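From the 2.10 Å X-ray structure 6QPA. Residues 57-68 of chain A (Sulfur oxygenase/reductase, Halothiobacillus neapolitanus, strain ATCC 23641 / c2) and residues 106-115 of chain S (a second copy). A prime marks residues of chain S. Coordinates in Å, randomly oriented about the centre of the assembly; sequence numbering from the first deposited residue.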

# COMPACT_ATOMS: atom_id res chain seq x y z
N ALA A 57 -18.14 -11.57 45.63
CA ALA A 57 -18.27 -10.14 45.90
C ALA A 57 -16.91 -9.51 46.17
O ALA A 57 -16.77 -8.61 47.00
N GLY A 58 -15.89 -9.98 45.46
CA GLY A 58 -14.56 -9.40 45.51
C GLY A 58 -13.57 -10.10 46.41
O GLY A 58 -12.39 -9.71 46.42
N ARG A 59 -14.01 -11.09 47.19
CA ARG A 59 -13.08 -11.88 48.00
C ARG A 59 -12.05 -12.57 47.11
O ARG A 59 -10.88 -12.66 47.49
N TYR A 60 -12.44 -12.99 45.91
CA TYR A 60 -11.48 -13.48 44.93
C TYR A 60 -11.60 -12.64 43.67
O TYR A 60 -11.95 -13.15 42.59
N GLY A 61 -11.32 -11.35 43.81
CA GLY A 61 -11.52 -10.38 42.76
C GLY A 61 -10.62 -10.55 41.56
O GLY A 61 -10.89 -9.96 40.51
N GLY A 62 -9.54 -11.34 41.69
CA GLY A 62 -8.73 -11.65 40.54
C GLY A 62 -9.32 -12.70 39.63
O GLY A 62 -8.88 -12.84 38.49
N GLY A 63 -10.33 -13.44 40.10
CA GLY A 63 -10.98 -14.44 39.30
C GLY A 63 -12.27 -13.89 38.69
O GLY A 63 -12.60 -12.72 38.82
N ALA A 64 -12.98 -14.79 38.02
CA ALA A 64 -14.22 -14.43 37.34
C ALA A 64 -15.03 -15.69 37.12
O ALA A 64 -14.49 -16.80 37.13
N VAL A 65 -16.33 -15.50 36.93
CA VAL A 65 -17.20 -16.62 36.59
C VAL A 65 -16.69 -17.33 35.35
O VAL A 65 -16.58 -18.56 35.31
N ASP A 66 -16.34 -16.57 34.32
CA ASP A 66 -15.87 -17.11 33.05
C ASP A 66 -14.40 -16.78 32.91
O ASP A 66 -14.04 -15.64 32.57
N MET A 67 -13.54 -17.76 33.19
CA MET A 67 -12.11 -17.62 32.98
C MET A 67 -11.61 -18.55 31.88
O MET A 67 -10.42 -18.88 31.84
N ARG A 68 -12.50 -18.99 30.97
CA ARG A 68 -12.13 -20.04 30.02
C ARG A 68 -10.94 -19.65 29.16
O ARG A 68 -10.18 -20.52 28.73
N CYS S 106 -5.52 -5.64 47.76
CA CYS S 106 -4.86 -6.77 47.12
C CYS S 106 -5.83 -7.82 46.61
O CYS S 106 -5.47 -8.58 45.70
N LEU S 107 -7.03 -7.91 47.18
CA LEU S 107 -7.96 -8.96 46.79
C LEU S 107 -8.41 -8.83 45.34
O LEU S 107 -8.85 -9.83 44.76
N GLY S 108 -8.30 -7.64 44.74
CA GLY S 108 -8.67 -7.47 43.35
C GLY S 108 -7.81 -8.25 42.38
O GLY S 108 -8.13 -8.29 41.19
N MET S 109 -6.71 -8.83 42.86
CA MET S 109 -5.88 -9.68 42.02
C MET S 109 -5.83 -11.12 42.51
O MET S 109 -5.16 -11.95 41.88
N VAL S 110 -6.53 -11.46 43.60
CA VAL S 110 -6.45 -12.78 44.21
C VAL S 110 -7.43 -13.72 43.53
O VAL S 110 -8.60 -13.38 43.32
N ILE S 111 -6.94 -14.89 43.15
CA ILE S 111 -7.78 -15.94 42.60
C ILE S 111 -8.01 -17.07 43.60
O ILE S 111 -9.10 -17.66 43.62
N GLU S 112 -7.03 -17.35 44.46
CA GLU S 112 -7.16 -18.37 45.49
C GLU S 112 -6.31 -17.93 46.67
O GLU S 112 -5.28 -17.27 46.49
N GLY S 113 -6.75 -18.28 47.88
CA GLY S 113 -6.08 -17.86 49.08
C GLY S 113 -6.68 -16.58 49.63
O GLY S 113 -7.74 -16.15 49.18
N PRO S 114 -6.03 -15.97 50.63
CA PRO S 114 -4.79 -16.45 51.25
C PRO S 114 -5.03 -17.60 52.23
O PRO S 114 -6.11 -17.68 52.82
N TRP S 115 -4.03 -18.47 52.37
CA TRP S 115 -3.99 -19.51 53.39
C TRP S 115 -2.63 -19.41 54.04
O TRP S 115 -1.60 -19.48 53.36

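This is a close contact between two copies of the protein, in which a glycine-rich turn of chain A lies against a 3-10 segment and the residues that follow it in chain S, so that backbones meet at the turn and the side chains of Arg59, Tyr60, Leu107′ and Ile111′ pack around them. The type I turn from Tyr60 to Gly63, held by Gly63 N to Tyr60 O at 3.0 Å, offers its amides to carbonyls of the partner. Gly62 N donates to Val110′ O at 2.8 Å, and Gly61 N makes a weak bond to Leu107′ O at 3.1 Å.

Glycine suits this surface because it leaves the backbones free to meet. A CB on Gly62 would point toward chain S and lie 2.4 Å from Met109′ C, while one on Gly61 would come 3.0 Å from Leu107′ O; both are clashes. Gly108′ is different, since a CB there would point away and has room. Gly58 and Gly113′ have backbone angles that themselves call for glycine.

Arg59 supplies the polar side-chain link. Its CA-to-CB bond points away from chain S, but the long chain, with chi1 t, chi2 p and chi3 t, brings its guanidinium back to the partner. There NH1 donates to Gly113′ O at 2.7 Å, and NH2 adds a weak bond to the same oxygen at 3.1 Å; the carbonyl lies at the guanidinium edge, where the N-H groups are directed. The aliphatic neighbours are Pro114′, whose CD is 3.5 Å from Arg59 NH1, and Leu107′, whose CD2 is 3.9 Å from that nitrogen. Pro114′ follows a cis peptide bond.

Leu107′ (m, t) points toward chain A, and its side chain covers backbone carbonyls, CB 3.5 Å from Gly58 O and CD2 3.4 Å from Arg59 O, besides its contact with Arg59 NH1. Tyr60, with chi1 m, leaves the backbone sideways and fills space beside the turn with its flat ring. Val110′ (t) meets the ring edge, CG1 lying 4.2 Å from Tyr60 CD1, and Gly113′ O also lies at that edge, 3.3 Å from Tyr60 CE1.

Ile111′ (m, t) has a CA-to-CB bond pointing away, yet its CG1 reaches 3.4 Å from Gly62 C, in space that the glycine leaves open. Its CD1 meets Met67 CE at 3.8 Å. Met67 (m, t, p) points toward chain S, its flexible thioether chain spanning the gap to this apolar partner, while its SD accepts a weak hydrogen bond from Ala64 N at 3.5 Å.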

# COMPACT_ATOMS: atom_id res chain seq x y z
CB ALA A 57 -19.26 -9.89 47.04
CB ARG A 59 -13.87 -12.90 48.82
CG ARG A 59 -13.06 -13.97 49.51
CD ARG A 59 -12.21 -13.43 50.63
NE ARG A 59 -11.51 -14.53 51.28
CZ ARG A 59 -10.33 -15.00 50.89
NH1 ARG A 59 -9.71 -14.45 49.85
NH2 ARG A 59 -9.77 -16.02 51.55
CB TYR A 60 -11.72 -14.96 44.62
CG TYR A 60 -11.74 -15.78 45.87
CD1 TYR A 60 -10.57 -16.07 46.56
CD2 TYR A 60 -12.94 -16.25 46.40
CE1 TYR A 60 -10.57 -16.81 47.72
CE2 TYR A 60 -12.96 -16.99 47.57
CZ TYR A 60 -11.77 -17.26 48.22
OH TYR A 60 -11.76 -18.01 49.37
CB ALA A 64 -13.97 -13.73 35.99
CB VAL A 65 -18.65 -16.12 36.40
CG1 VAL A 65 -19.51 -17.21 35.75
CG2 VAL A 65 -19.22 -15.62 37.74
CB ASP A 66 -16.67 -16.55 31.88
CG ASP A 66 -16.23 -17.12 30.54
OD1 ASP A 66 -15.34 -18.00 30.50
OD2 ASP A 66 -16.79 -16.68 29.51
CB MET A 67 -11.36 -17.90 34.29
CG MET A 67 -11.76 -17.01 35.46
SD MET A 67 -11.06 -17.53 37.06
CE MET A 67 -9.33 -17.09 36.82
CB ARG A 68 -13.32 -20.42 29.13
CG ARG A 68 -14.39 -21.24 29.86
CD ARG A 68 -15.62 -21.41 28.99
NE ARG A 68 -16.24 -20.10 28.72
CZ ARG A 68 -17.27 -19.91 27.91
NH1 ARG A 68 -17.83 -20.94 27.30
NH2 ARG A 68 -17.75 -18.68 27.71
CB CYS S 106 -3.89 -7.46 48.08
SG CYS S 106 -2.42 -6.55 48.56
CB LEU S 107 -9.17 -8.98 47.70
CG LEU S 107 -8.88 -9.60 49.06
CD1 LEU S 107 -10.14 -9.66 49.88
CD2 LEU S 107 -8.28 -10.99 48.88
CB MET S 109 -4.46 -9.11 41.92
CG MET S 109 -3.63 -9.29 43.19
SD MET S 109 -1.92 -8.68 43.11
CE MET S 109 -1.37 -9.00 44.78
CB VAL S 110 -6.73 -12.71 45.72
CG1 VAL S 110 -6.81 -14.13 46.31
CG2 VAL S 110 -5.68 -11.86 46.41
CB ILE S 111 -7.18 -16.48 41.29
CG1 ILE S 111 -7.37 -15.45 40.16
CG2 ILE S 111 -7.74 -17.86 40.93
CD1 ILE S 111 -6.51 -15.73 38.95
CB GLU S 112 -6.73 -19.75 44.96
CG GLU S 112 -7.23 -20.94 45.79
CD GLU S 112 -6.91 -22.29 45.15
OE1 GLU S 112 -6.30 -22.32 44.04
OE2 GLU S 112 -7.26 -23.33 45.76
CB PRO S 114 -4.29 -15.21 52.01
CG PRO S 114 -5.57 -14.52 52.43
CD PRO S 114 -6.52 -14.73 51.27
CB TRP S 115 -4.22 -20.89 52.77
CG TRP S 115 -4.37 -22.02 53.75
CD1 TRP S 115 -3.52 -23.08 53.92
CD2 TRP S 115 -5.45 -22.22 54.67
NE1 TRP S 115 -4.01 -23.94 54.89
CE2 TRP S 115 -5.19 -23.43 55.37
CE3 TRP S 115 -6.61 -21.50 54.98
CZ2 TRP S 115 -6.04 -23.93 56.36
CZ3 TRP S 115 -7.46 -21.99 55.95
CH2 TRP S 115 -7.17 -23.20 56.64